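Local coordinates for protein Cyp101j2 (Sphingobium yanoikuyae, PDB 5KYO) that is a haem-containing cytochrome P450 monooxygenase that probably hydroxylates the monoterpenoid ether 1,8-cineole, at residues V44-I49 against T77-G82; S159-F164 against A398-F403; D58-W63 against R312-V317. All blocks are in the same frame, centred on the assembly; numbering follows the deposited sequence.

Contact 1. Residues V44-I49 against T77-G82; sequences VFDFDI and TPHNGG
Thr77 faces the backbone of Phe47. Its OG1 donates to Phe47 O at 2.7 Å, in the carbonyl plane and on a lone pair. OG1 reaches that oxygen because it stands anti to the backbone N (chi1 174°). The same OG1 accepts from His79 N at 3.3 Å, closing an ST turn. A valine in place of Thr77 would probably leave this turn without its acceptor and Phe47 O without its protein donor across the contact. Thr77 CG2 lies at the edge of the Phe47 ring, and Thr77 CB is 3.7 Å from Phe45 CE2.

Farther out, two carboxylates meet the side chains of His79 and Asn80. The planes of the His79 ring and the Asp46 carboxylate are nearly parallel (15° apart) but offset, and the bond from His79 NE2 to Asp46 OD1 (2.9 Å) is bent and weak. Asn80 ND2 meets Asp48 OD1 at 2.9 Å from above the carboxylate plane. One water joins Asp48 OD2 to Asn80 OD1. Another links Asn80 ND2, Phe47 O and Ile49 N. A type I' beta turn from His79 to Gly82 lies in the connection between strands 74-77 and 83-86, which form a beta hairpin at the margin of the mixed sheet.

Contact 2. Residues S159-F164 against A398-F403; sequences SLIEGF and ARIPEF
Ile161 lays its CG2 methyl against the aliphatic chain of Arg399, crossing it at about a right angle. CG2 is 3.6 Å from Arg399 CD and 3.8 Å from Arg399 CB. The arginine is extended from CG to NE, so its methylenes pass over the isoleucine and carry the charged end on toward Glu162.

Glu162 OE2 forms a salt bridge with Arg399 NE at 3.0 Å. It comes to the edge of the guanidinium, near its plane, but the carboxylate is turned 75° from that plane. The hydrogen bond within the pair is bent and weak. A bend at chi2 (-63°) folds the exposed glutamate back toward the arginine. Arg399 NH1 has a second acidic partner, Glu395 on its own helix, so two carboxylates hold the guanidinium near the surface.

The contact joins the C-terminal end of helix 149-164 to the end of helix 382-399, which corresponds to the L helix of the P450 fold. Ile400, next along the chain, fills the buried side of the contact. Its CD1 methyl is 3.9 Å from Ile161 CG2. The same methyl lies at the edge of the Phe164 ring, near its plane, 4.3 Å from Phe164 CE1. One face of that ring is laid back over its own helix, covering Leu160 O and Ile161 CA. Phe176 of helix 172-177 also touches Ile161 and Phe164, while Trp428 packs on Ile400. Just past the first helix, Arg165 NE donates to the backbone oxygen of Arg399.

Contact 3. Residues D58-W63 against R312-V317; sequences DFHQSW and RRFPVV. With HEM (protoporphyrin IX containing Fe), chain G.
His60 NE2 donates to Pro315 O at 2.9 Å, with 152° at the hydrogen. The bond falls on a lone pair in the carbonyl plane, though the oxygen sits slightly off the imidazole plane. His60 CG lies anti to its carbonyl carbon (chi1 -69°), which sends the ring across to the 312-317 segment.

Both faces of the imidazole are covered. Phe59 CD1 lies 3.3 Å above the centre of one face. Arg313 O lies 3.7 Å above the centre of the other, and this buried oxygen has no hydrogen-bond partner in the model. Pro315 CD packs 3.3 Å from His60 NE2. Phe314 turns its edge toward the face of His60 in an offset edge-to-face pair, with centroids 5.6 Å apart and planes at 70°. Phe281 of helix 273-288 meets the rings of Phe59, His60 and Phe314, extending the aromatic cluster.

Asp58 OD1 and Arg313 NH2 form a long salt bridge at 3.9 Å. The guanidinium presents its edge to a carboxylate turned perpendicular to it, and its NE is hydrogen-bonded to Leu358 O. Asp58 also caps helix 59-69: its OD2 accepts from Gln61 N, and Gln61 OE1 accepts from Asp58 N, a capping box.

Beyond Pro315 the chain runs to the haem, where Val317 CG2 is 3.6 Å from the porphyrin carbon CHB. The segment starts at Arg312, salt-bridged to Glu309 one helical turn earlier: this is the ExxR motif of the P450 K helix.

How the contacts relate
Contacts 1 and 3 are neighbours, with centres about 19 Å apart. Trp63 of helix 59-69 joins them, packing its indole against Ile49 and Phe47. Contact 2 lies across the chain's centre from contact 1, about 42 Å away between centres, and does not touch either of the others. Along the chain the segments of contact 3 alternate with those of contact 1 and of contact 2, whereas both segments of contact 1 precede both of contact 2. The mixed sheet carries the hairpin of contact 1 at one side and strand 318-323, which follows contact 3, next to the last strand on the other side. Contact 2 instead joins helix ends. The three thus span the P450 fold from its sheet region, past the haem, to its helical side.

Contact 1. Residues V44-I49 against T77-G82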
loop_
_atom_site.group_PDB
_atom_site.type_symbol
_atom_site.label_atom_id
_atom_site.label_comp_id
_atom_site.label_asym_id
_atom_site.label_seq_id
_atom_site.Cartn_x
_atom_site.Cartn_y
_atom_site.Cartn_z
ATOM N N VAL A 44 -13.811 2.001 -24.481
ATOM C CA VAL A 44 -14.712 2.122 -23.332
ATOM C C VAL A 44 -14.950 0.779 -22.613
ATOM O O VAL A 44 -15.182 -0.242 -23.273
ATOM C CB VAL A 44 -16.060 2.714 -23.784
ATOM C CG1 VAL A 44 -17.050 2.746 -22.636
ATOM C CG2 VAL A 44 -15.839 4.103 -24.340
ATOM N N PHE A 45 -14.885 0.787 -21.274
ATOM C CA PHE A 45 -15.094 -0.419 -20.466
ATOM C C PHE A 45 -15.603 -0.046 -19.067
ATOM O O PHE A 45 -15.460 1.097 -18.637
ATOM C CB PHE A 45 -13.799 -1.266 -20.458
ATOM C CG PHE A 45 -12.759 -0.844 -19.448
ATOM C CD1 PHE A 45 -12.179 -1.772 -18.583
ATOM C CD2 PHE A 45 -12.380 0.483 -19.348
ATOM C CE1 PHE A 45 -11.219 -1.391 -17.687
ATOM C CE2 PHE A 45 -11.430 0.861 -18.451
ATOM C CZ PHE A 45 -10.847 -0.068 -17.612
ATOM N N ASP A 46 -16.261 -0.997 -18.407
ATOM C CA ASP A 46 -17.055 -0.732 -17.205
ATOM C C ASP A 46 -16.265 -1.017 -15.939
ATOM O O ASP A 46 -16.423 -2.066 -15.306
ATOM C CB ASP A 46 -18.353 -1.557 -17.253
ATOM C CG ASP A 46 -19.290 -1.278 -16.076
ATOM O OD1 ASP A 46 -19.026 -0.339 -15.294
ATOM O OD2 ASP A 46 -20.312 -1.991 -15.945
ATOM N N PHE A 47 -15.428 -0.058 -15.554
ATOM C CA PHE A 47 -14.459 -0.294 -14.491
ATOM C C PHE A 47 -14.654 0.676 -13.330
ATOM O O PHE A 47 -14.624 1.895 -13.514
ATOM C CB PHE A 47 -13.061 -0.178 -15.059
ATOM C CG PHE A 47 -11.977 -0.544 -14.078
ATOM C CD1 PHE A 47 -11.665 -1.882 -13.811
ATOM C CD2 PHE A 47 -11.286 0.451 -13.406
ATOM C CE1 PHE A 47 -10.694 -2.206 -12.896
ATOM C CE2 PHE A 47 -10.302 0.145 -12.487
ATOM C CZ PHE A 47 -10.002 -1.182 -12.228
ATOM N N ASP A 48 -14.905 0.136 -12.140
ATOM C CA ASP A 48 -14.983 0.950 -10.916
ATOM C C ASP A 48 -13.921 0.413 -9.939
ATOM O O ASP A 48 -14.007 -0.727 -9.484
ATOM C CB ASP A 48 -16.394 0.903 -10.289
ATOM C CG ASP A 48 -16.636 2.021 -9.278
ATOM O OD1 ASP A 48 -15.654 2.665 -8.870
ATOM O OD2 ASP A 48 -17.806 2.262 -8.892
ATOM N N ILE A 49 -12.910 1.230 -9.659
ATOM C CA ILE A 49 -11.785 0.799 -8.811
ATOM C C ILE A 49 -12.255 0.648 -7.371
ATOM O O ILE A 49 -11.552 0.070 -6.543
ATOM C CB ILE A 49 -10.609 1.795 -8.895
ATOM C CG1 ILE A 49 -9.338 1.258 -8.207
ATOM C CG2 ILE A 49 -11.019 3.101 -8.303
ATOM C CD1 ILE A 49 -8.924 -0.163 -8.625
ATOM N N THR A 77 -12.733 4.422 -18.713
ATOM C CA THR A 77 -13.951 4.115 -17.963
ATOM C C THR A 77 -14.674 5.407 -17.601
ATOM O O THR A 77 -14.040 6.388 -17.212
ATOM C CB THR A 77 -13.645 3.296 -16.665
ATOM O OG1 THR A 77 -14.838 3.132 -15.875
ATOM C CG2 THR A 77 -12.575 3.993 -15.826
ATOM N N PRO A 78 -16.009 5.416 -17.729
ATOM C CA PRO A 78 -16.800 6.598 -17.358
ATOM C C PRO A 78 -16.901 6.818 -15.848
ATOM O O PRO A 78 -17.316 7.894 -15.423
ATOM C CB PRO A 78 -18.183 6.286 -17.939
ATOM C CG PRO A 78 -18.251 4.791 -17.944
ATOM C CD PRO A 78 -16.852 4.345 -18.296
ATOM N N HIS A 79 -16.542 5.811 -15.055
ATOM C CA HIS A 79 -16.672 5.899 -13.601
ATOM C C HIS A 79 -15.609 6.819 -12.992
ATOM O O HIS A 79 -14.541 7.002 -13.577
ATOM C CB HIS A 79 -16.577 4.505 -12.976
ATOM C CG HIS A 79 -17.742 3.621 -13.294
ATOM N ND1 HIS A 79 -18.773 3.396 -12.403
ATOM C CD2 HIS A 79 -18.050 2.919 -14.409
ATOM C CE1 HIS A 79 -19.662 2.590 -12.958
ATOM N NE2 HIS A 79 -19.246 2.286 -14.175
ATOM N N ASN A 80 -15.920 7.403 -11.834
ATOM C CA ASN A 80 -14.943 8.183 -11.065
ATOM C C ASN A 80 -14.311 9.318 -11.880
ATOM O O ASN A 80 -13.107 9.347 -12.073
ATOM C CB ASN A 80 -13.854 7.232 -10.518
ATOM C CG ASN A 80 -14.419 6.195 -9.562
ATOM O OD1 ASN A 80 -15.227 6.518 -8.690
ATOM N ND2 ASN A 80 -14.030 4.932 -9.747
ATOM N N GLY A 81 -15.136 10.231 -12.389
ATOM C CA GLY A 81 -14.652 11.349 -13.186
ATOM C C GLY A 81 -14.313 11.036 -14.642
ATOM O O GLY A 81 -14.161 11.943 -15.466
ATOM N N GLY A 82 -14.197 9.752 -14.967
ATOM C CA GLY A 82 -13.739 9.339 -16.284
ATOM C C GLY A 82 -12.223 9.303 -16.334
ATOM O O GLY A 82 -11.571 10.328 -16.111
HETATM O O HOH W 1 -12.789 3.281 -11.937
HETATM O O HOH W 2 -17.428 4.584 -7.675
#

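Contact 2. Residues S159-F164 against A398-F403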
loop_
_atom_site.group_PDB
_atom_site.type_symbol
_atom_site.label_atom_id
_atom_site.label_comp_id
_atom_site.label_asym_id
_atom_site.label_seq_id
_atom_site.Cartn_x
_atom_site.Cartn_y
_atom_site.Cartn_z
ATOM N N SER A 159 2.504 -10.368 21.782
ATOM C CA SER A 159 1.473 -10.037 22.756
ATOM C C SER A 159 0.087 -10.262 22.159
ATOM O O SER A 159 -0.808 -10.786 22.821
ATOM C CB SER A 159 1.635 -8.591 23.257
ATOM O OG SER A 159 1.247 -7.631 22.283
ATOM N N LEU A 160 -0.080 -9.894 20.902
ATOM C CA LEU A 160 -1.370 -10.067 20.261
ATOM C C LEU A 160 -1.696 -11.546 20.090
ATOM O O LEU A 160 -2.802 -11.970 20.396
ATOM C CB LEU A 160 -1.400 -9.348 18.911
ATOM C CG LEU A 160 -1.251 -7.815 19.025
ATOM C CD1 LEU A 160 -0.919 -7.213 17.679
ATOM C CD2 LEU A 160 -2.537 -7.205 19.560
ATOM N N ILE A 161 -0.731 -12.321 19.615
ATOM C CA ILE A 161 -0.955 -13.752 19.386
ATOM C C ILE A 161 -1.230 -14.473 20.690
ATOM O O ILE A 161 -2.122 -15.314 20.754
ATOM C CB ILE A 161 0.264 -14.400 18.683
ATOM C CG1 ILE A 161 0.438 -13.790 17.274
ATOM C CG2 ILE A 161 0.153 -15.925 18.689
ATOM C CD1 ILE A 161 1.802 -14.025 16.665
ATOM N N GLU A 162 -0.471 -14.165 21.747
ATOM C CA GLU A 162 -0.710 -14.896 22.985
ATOM C C GLU A 162 -2.082 -14.545 23.544
ATOM O O GLU A 162 -2.718 -15.363 24.223
ATOM C CB GLU A 162 0.389 -14.623 24.006
ATOM C CG GLU A 162 1.697 -15.246 23.616
ATOM C CD GLU A 162 1.629 -16.766 23.555
ATOM O OE1 GLU A 162 0.780 -17.373 24.246
ATOM O OE2 GLU A 162 2.441 -17.354 22.818
ATOM N N GLY A 163 -2.542 -13.340 23.211
ATOM C CA GLY A 163 -3.854 -12.859 23.599
ATOM C C GLY A 163 -4.990 -13.757 23.141
ATOM O O GLY A 163 -5.811 -14.172 23.954
ATOM N N PHE A 164 -5.045 -14.077 21.849
ATOM C CA PHE A 164 -6.174 -14.844 21.345
ATOM C C PHE A 164 -5.898 -16.329 21.113
ATOM O O PHE A 164 -6.812 -17.065 20.767
ATOM C CB PHE A 164 -6.739 -14.221 20.049
ATOM C CG PHE A 164 -5.704 -13.836 19.001
ATOM C CD1 PHE A 164 -4.981 -14.798 18.311
ATOM C CD2 PHE A 164 -5.517 -12.503 18.663
ATOM C CE1 PHE A 164 -4.052 -14.435 17.330
ATOM C CE2 PHE A 164 -4.598 -12.129 17.689
ATOM C CZ PHE A 164 -3.863 -13.090 17.024
ATOM N N ALA A 398 5.639 -19.926 15.039
ATOM C CA ALA A 398 6.170 -20.516 16.266
ATOM C C ALA A 398 5.047 -20.952 17.210
ATOM O O ALA A 398 5.212 -21.928 17.960
ATOM C CB ALA A 398 7.098 -19.549 16.987
ATOM N N ARG A 399 3.930 -20.226 17.173
ATOM C CA ARG A 399 2.857 -20.344 18.157
ATOM C C ARG A 399 1.567 -21.012 17.665
ATOM O O ARG A 399 0.911 -21.710 18.430
ATOM C CB ARG A 399 2.501 -18.948 18.713
ATOM C CG ARG A 399 3.675 -18.283 19.447
ATOM C CD ARG A 399 3.457 -16.816 19.846
ATOM N NE ARG A 399 4.492 -16.445 20.829
ATOM C CZ ARG A 399 5.729 -16.137 20.480
ATOM N NH1 ARG A 399 6.038 -16.133 19.190
ATOM N NH2 ARG A 399 6.661 -15.845 21.394
ATOM N N ILE A 400 1.186 -20.738 16.420
ATOM C CA ILE A 400 0.013 -21.324 15.767
ATOM C C ILE A 400 0.445 -21.853 14.401
ATOM O O ILE A 400 0.204 -21.228 13.374
ATOM C CB ILE A 400 -1.141 -20.284 15.625
ATOM C CG1 ILE A 400 -1.427 -19.619 16.986
ATOM C CG2 ILE A 400 -2.409 -20.927 15.056
ATOM C CD1 ILE A 400 -2.269 -18.339 16.911
ATOM N N PRO A 401 1.119 -23.022 14.400
ATOM C CA PRO A 401 1.681 -23.594 13.179
ATOM C C PRO A 401 0.578 -23.974 12.208
ATOM O O PRO A 401 0.794 -23.861 10.997
ATOM C CB PRO A 401 2.436 -24.833 13.673
ATOM C CG PRO A 401 1.841 -25.145 15.023
ATOM C CD PRO A 401 1.475 -23.806 15.595
ATOM N N GLU A 402 -0.572 -24.387 12.740
ATOM C CA GLU A 402 -1.624 -24.992 11.930
ATOM C C GLU A 402 -2.976 -24.316 12.174
ATOM O O GLU A 402 -3.478 -24.244 13.291
ATOM C CB GLU A 402 -1.711 -26.499 12.196
ATOM C CG GLU A 402 -2.944 -27.224 11.534
ATOM C CD GLU A 402 -2.864 -27.378 10.019
ATOM O OE1 GLU A 402 -1.790 -27.158 9.442
ATOM O OE2 GLU A 402 -3.904 -27.732 9.391
ATOM N N PHE A 403 -3.569 -23.836 11.097
ATOM C CA PHE A 403 -4.774 -23.045 11.180
ATOM C C PHE A 403 -5.456 -23.081 9.824
ATOM O O PHE A 403 -4.863 -23.540 8.858
ATOM C CB PHE A 403 -4.443 -21.598 11.583
ATOM C CG PHE A 403 -3.382 -20.962 10.720
ATOM C CD1 PHE A 403 -2.039 -21.211 10.950
ATOM C CD2 PHE A 403 -3.738 -20.121 9.669
ATOM C CE1 PHE A 403 -1.072 -20.642 10.154
ATOM C CE2 PHE A 403 -2.769 -19.532 8.878
ATOM C CZ PHE A 403 -1.440 -19.795 9.111
#

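Contact 3. Residues D58-W63 against R312-V317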
loop_
_atom_site.group_PDB
_atom_site.type_symbol
_atom_site.label_atom_id
_atom_site.label_comp_id
_atom_site.label_asym_id
_atom_site.label_seq_id
_atom_site.Cartn_x
_atom_site.Cartn_y
_atom_site.Cartn_z
ATOM N N ASP A 58 -11.367 -14.954 -7.284
ATOM C CA ASP A 58 -10.191 -14.495 -6.564
ATOM C C ASP A 58 -9.868 -13.071 -7.007
ATOM O O ASP A 58 -10.022 -12.744 -8.174
ATOM C CB ASP A 58 -9.007 -15.432 -6.814
ATOM C CG ASP A 58 -7.678 -14.798 -6.470
ATOM O OD1 ASP A 58 -7.323 -14.766 -5.271
ATOM O OD2 ASP A 58 -6.984 -14.327 -7.396
ATOM N N PHE A 59 -9.421 -12.228 -6.076
ATOM C CA PHE A 59 -9.060 -10.834 -6.368
ATOM C C PHE A 59 -8.169 -10.697 -7.597
ATOM O O PHE A 59 -8.493 -9.971 -8.538
ATOM C CB PHE A 59 -8.344 -10.210 -5.153
ATOM C CG PHE A 59 -7.932 -8.771 -5.346
ATOM C CD1 PHE A 59 -6.726 -8.454 -5.957
ATOM C CD2 PHE A 59 -8.709 -7.747 -4.850
ATOM C CE1 PHE A 59 -6.333 -7.152 -6.115
ATOM C CE2 PHE A 59 -8.323 -6.432 -5.000
ATOM C CZ PHE A 59 -7.138 -6.131 -5.636
ATOM N N HIS A 60 -7.033 -11.383 -7.599
ATOM C CA HIS A 60 -6.088 -11.178 -8.685
ATOM C C HIS A 60 -6.568 -11.832 -9.993
ATOM O O HIS A 60 -6.300 -11.324 -11.091
ATOM C CB HIS A 60 -4.708 -11.662 -8.248
ATOM C CG HIS A 60 -4.108 -10.795 -7.185
ATOM N ND1 HIS A 60 -4.429 -10.917 -5.849
ATOM C CD2 HIS A 60 -3.289 -9.717 -7.273
ATOM C CE1 HIS A 60 -3.797 -9.987 -5.156
ATOM N NE2 HIS A 60 -3.097 -9.247 -5.998
ATOM N N GLN A 61 -7.304 -12.933 -9.865
ATOM C CA GLN A 61 -7.894 -13.608 -11.013
ATOM C C GLN A 61 -8.876 -12.679 -11.725
ATOM O O GLN A 61 -8.812 -12.516 -12.932
ATOM C CB GLN A 61 -8.591 -14.899 -10.565
ATOM C CG GLN A 61 -9.552 -15.498 -11.583
ATOM C CD GLN A 61 -10.549 -16.458 -10.943
ATOM O OE1 GLN A 61 -11.044 -16.211 -9.841
ATOM N NE2 GLN A 61 -10.847 -17.559 -11.632
ATOM N N SER A 62 -9.774 -12.075 -10.950
ATOM C CA SER A 62 -10.701 -11.050 -11.427
ATOM C C SER A 62 -10.021 -9.997 -12.309
ATOM O O SER A 62 -10.499 -9.674 -13.420
ATOM C CB SER A 62 -11.367 -10.373 -10.223
ATOM O OG SER A 62 -12.326 -9.412 -10.622
ATOM N N TRP A 63 -8.911 -9.465 -11.802
ATOM C CA TRP A 63 -8.129 -8.462 -12.517
ATOM C C TRP A 63 -7.577 -9.025 -13.818
ATOM O O TRP A 63 -7.571 -8.350 -14.840
ATOM C CB TRP A 63 -6.972 -7.945 -11.649
ATOM C CG TRP A 63 -7.331 -6.839 -10.702
ATOM C CD1 TRP A 63 -7.959 -6.960 -9.494
ATOM C CD2 TRP A 63 -7.071 -5.444 -10.878
ATOM N NE1 TRP A 63 -8.115 -5.723 -8.918
ATOM C CE2 TRP A 63 -7.574 -4.777 -9.749
ATOM C CE3 TRP A 63 -6.464 -4.696 -11.886
ATOM C CZ2 TRP A 63 -7.492 -3.391 -9.600
ATOM C CZ3 TRP A 63 -6.385 -3.319 -11.740
ATOM C CH2 TRP A 63 -6.895 -2.683 -10.609
ATOM N N ARG A 312 5.422 -10.570 -4.430
ATOM C CA ARG A 312 5.160 -10.716 -5.873
ATOM C C ARG A 312 3.711 -11.097 -6.166
ATOM O O ARG A 312 3.089 -10.553 -7.075
ATOM C CB ARG A 312 6.075 -11.765 -6.515
ATOM C CG ARG A 312 5.819 -11.900 -8.022
ATOM C CD ARG A 312 6.175 -13.284 -8.557
ATOM N NE ARG A 312 5.334 -14.337 -7.997
ATOM C CZ ARG A 312 4.109 -14.626 -8.433
ATOM N NH1 ARG A 312 3.581 -13.919 -9.415
ATOM N NH2 ARG A 312 3.406 -15.610 -7.881
ATOM N N ARG A 313 3.171 -12.036 -5.396
ATOM C CA ARG A 313 1.881 -12.663 -5.721
ATOM C C ARG A 313 0.677 -11.767 -5.416
ATOM O O ARG A 313 -0.340 -11.835 -6.112
ATOM C CB ARG A 313 1.759 -13.995 -4.962
ATOM C CG ARG A 313 0.395 -14.715 -5.028
ATOM C CD ARG A 313 -0.125 -15.025 -6.447
ATOM N NE ARG A 313 -1.408 -15.708 -6.346
ATOM C CZ ARG A 313 -2.562 -15.077 -6.150
ATOM N NH1 ARG A 313 -2.594 -13.754 -6.080
ATOM N NH2 ARG A 313 -3.680 -15.759 -6.025
ATOM N N PHE A 314 0.802 -10.894 -4.414
ATOM C CA PHE A 314 -0.341 -10.111 -3.951
ATOM C C PHE A 314 -0.170 -8.588 -4.011
ATOM O O PHE A 314 -0.210 -7.922 -2.983
ATOM C CB PHE A 314 -0.678 -10.516 -2.510
ATOM C CG PHE A 314 -1.073 -11.956 -2.380
ATOM C CD1 PHE A 314 -2.294 -12.386 -2.881
ATOM C CD2 PHE A 314 -0.223 -12.881 -1.806
ATOM C CE1 PHE A 314 -2.682 -13.715 -2.785
ATOM C CE2 PHE A 314 -0.603 -14.231 -1.705
ATOM C CZ PHE A 314 -1.833 -14.640 -2.202
ATOM N N PRO A 315 0.035 -8.036 -5.214
ATOM C CA PRO A 315 0.089 -6.572 -5.319
ATOM C C PRO A 315 -1.260 -5.979 -4.890
ATOM O O PRO A 315 -2.277 -6.612 -5.156
ATOM C CB PRO A 315 0.371 -6.335 -6.805
ATOM C CG PRO A 315 -0.185 -7.611 -7.500
ATOM C CD PRO A 315 0.107 -8.708 -6.527
ATOM N N VAL A 316 -1.277 -4.835 -4.196
ATOM C CA VAL A 316 -2.545 -4.297 -3.722
ATOM C C VAL A 316 -2.825 -2.842 -4.146
ATOM O O VAL A 316 -3.987 -2.418 -4.203
ATOM C CB VAL A 316 -2.640 -4.389 -2.161
ATOM C CG1 VAL A 316 -2.855 -5.835 -1.725
ATOM C CG2 VAL A 316 -1.401 -3.782 -1.474
ATOM N N VAL A 317 -1.780 -2.088 -4.461
ATOM C CA VAL A 317 -1.943 -0.638 -4.695
ATOM C C VAL A 317 -2.251 -0.273 -6.157
ATOM O O VAL A 317 -1.619 -0.797 -7.084
ATOM C CB VAL A 317 -0.698 0.142 -4.254
ATOM C CG1 VAL A 317 -0.846 1.627 -4.587
ATOM C CG2 VAL A 317 -0.470 -0.036 -2.740
HETATM C CHA HEM G . 4.723 4.877 -1.758
HETATM C CHB HEM G . 2.985 0.344 -1.657
HETATM C CHC HEM G . 4.231 0.012 3.057
HETATM C CHD HEM G . 5.047 4.769 3.138
HETATM C C1A HEM G . 4.207 3.678 -2.188
HETATM C C2A HEM G . 3.855 3.311 -3.554
HETATM C C3A HEM G . 3.357 2.055 -3.513
HETATM C C4A HEM G . 3.393 1.582 -2.138
HETATM C CMA HEM G . 2.868 1.236 -4.734
HETATM C CAA HEM G . 4.006 4.168 -4.843
HETATM C CBA HEM G . 2.864 5.165 -5.019
HETATM C CGA HEM G . 3.000 5.891 -6.337
HETATM O O1A HEM G . 2.960 5.228 -7.412
HETATM O O2A HEM G . 3.139 7.143 -6.330
HETATM C C1B HEM G . 3.224 -0.154 -0.381
HETATM C C2B HEM G . 3.022 -1.530 0.063
HETATM C C3B HEM G . 3.359 -1.609 1.366
HETATM C C4B HEM G . 3.787 -0.297 1.785
HETATM C CMB HEM G . 2.502 -2.700 -0.813
HETATM C CAB HEM G . 3.349 -2.822 2.344
HETATM C CBB HEM G . 3.091 -4.092 2.021
HETATM C C1C HEM G . 4.595 1.265 3.480
HETATM C C2C HEM G . 5.106 1.604 4.795
HETATM C C3C HEM G . 5.317 2.928 4.816
HETATM C C4C HEM G . 4.968 3.454 3.510
HETATM C CMC HEM G . 5.305 0.565 5.917
HETATM C CAC HEM G . 5.850 3.840 5.934
HETATM C CBC HEM G . 6.366 3.426 7.093
HETATM C C1D HEM G . 5.002 5.254 1.851
HETATM C C2D HEM G . 5.147 6.649 1.471
HETATM C C3D HEM G . 5.063 6.653 -0.038
HETATM C C4D HEM G . 4.856 5.289 -0.447
HETATM C CMD HEM G . 5.375 7.929 2.321
HETATM C CAD HEM G . 5.153 7.904 -0.940
HETATM C CBD HEM G . 6.512 7.982 -1.638
HETATM C CGD HEM G . 6.536 9.228 -2.505
HETATM O O1D HEM G . 7.507 10.023 -2.435
HETATM O O2D HEM G . 5.548 9.428 -3.258
HETATM N NA HEM G . 3.915 2.595 -1.360
HETATM N NB HEM G . 3.688 0.557 0.706
HETATM N NC HEM G . 4.535 2.409 2.720
HETATM N ND HEM G . 4.823 4.500 0.700
HETATM FE FE HEM G . 4.400 2.475 0.642
#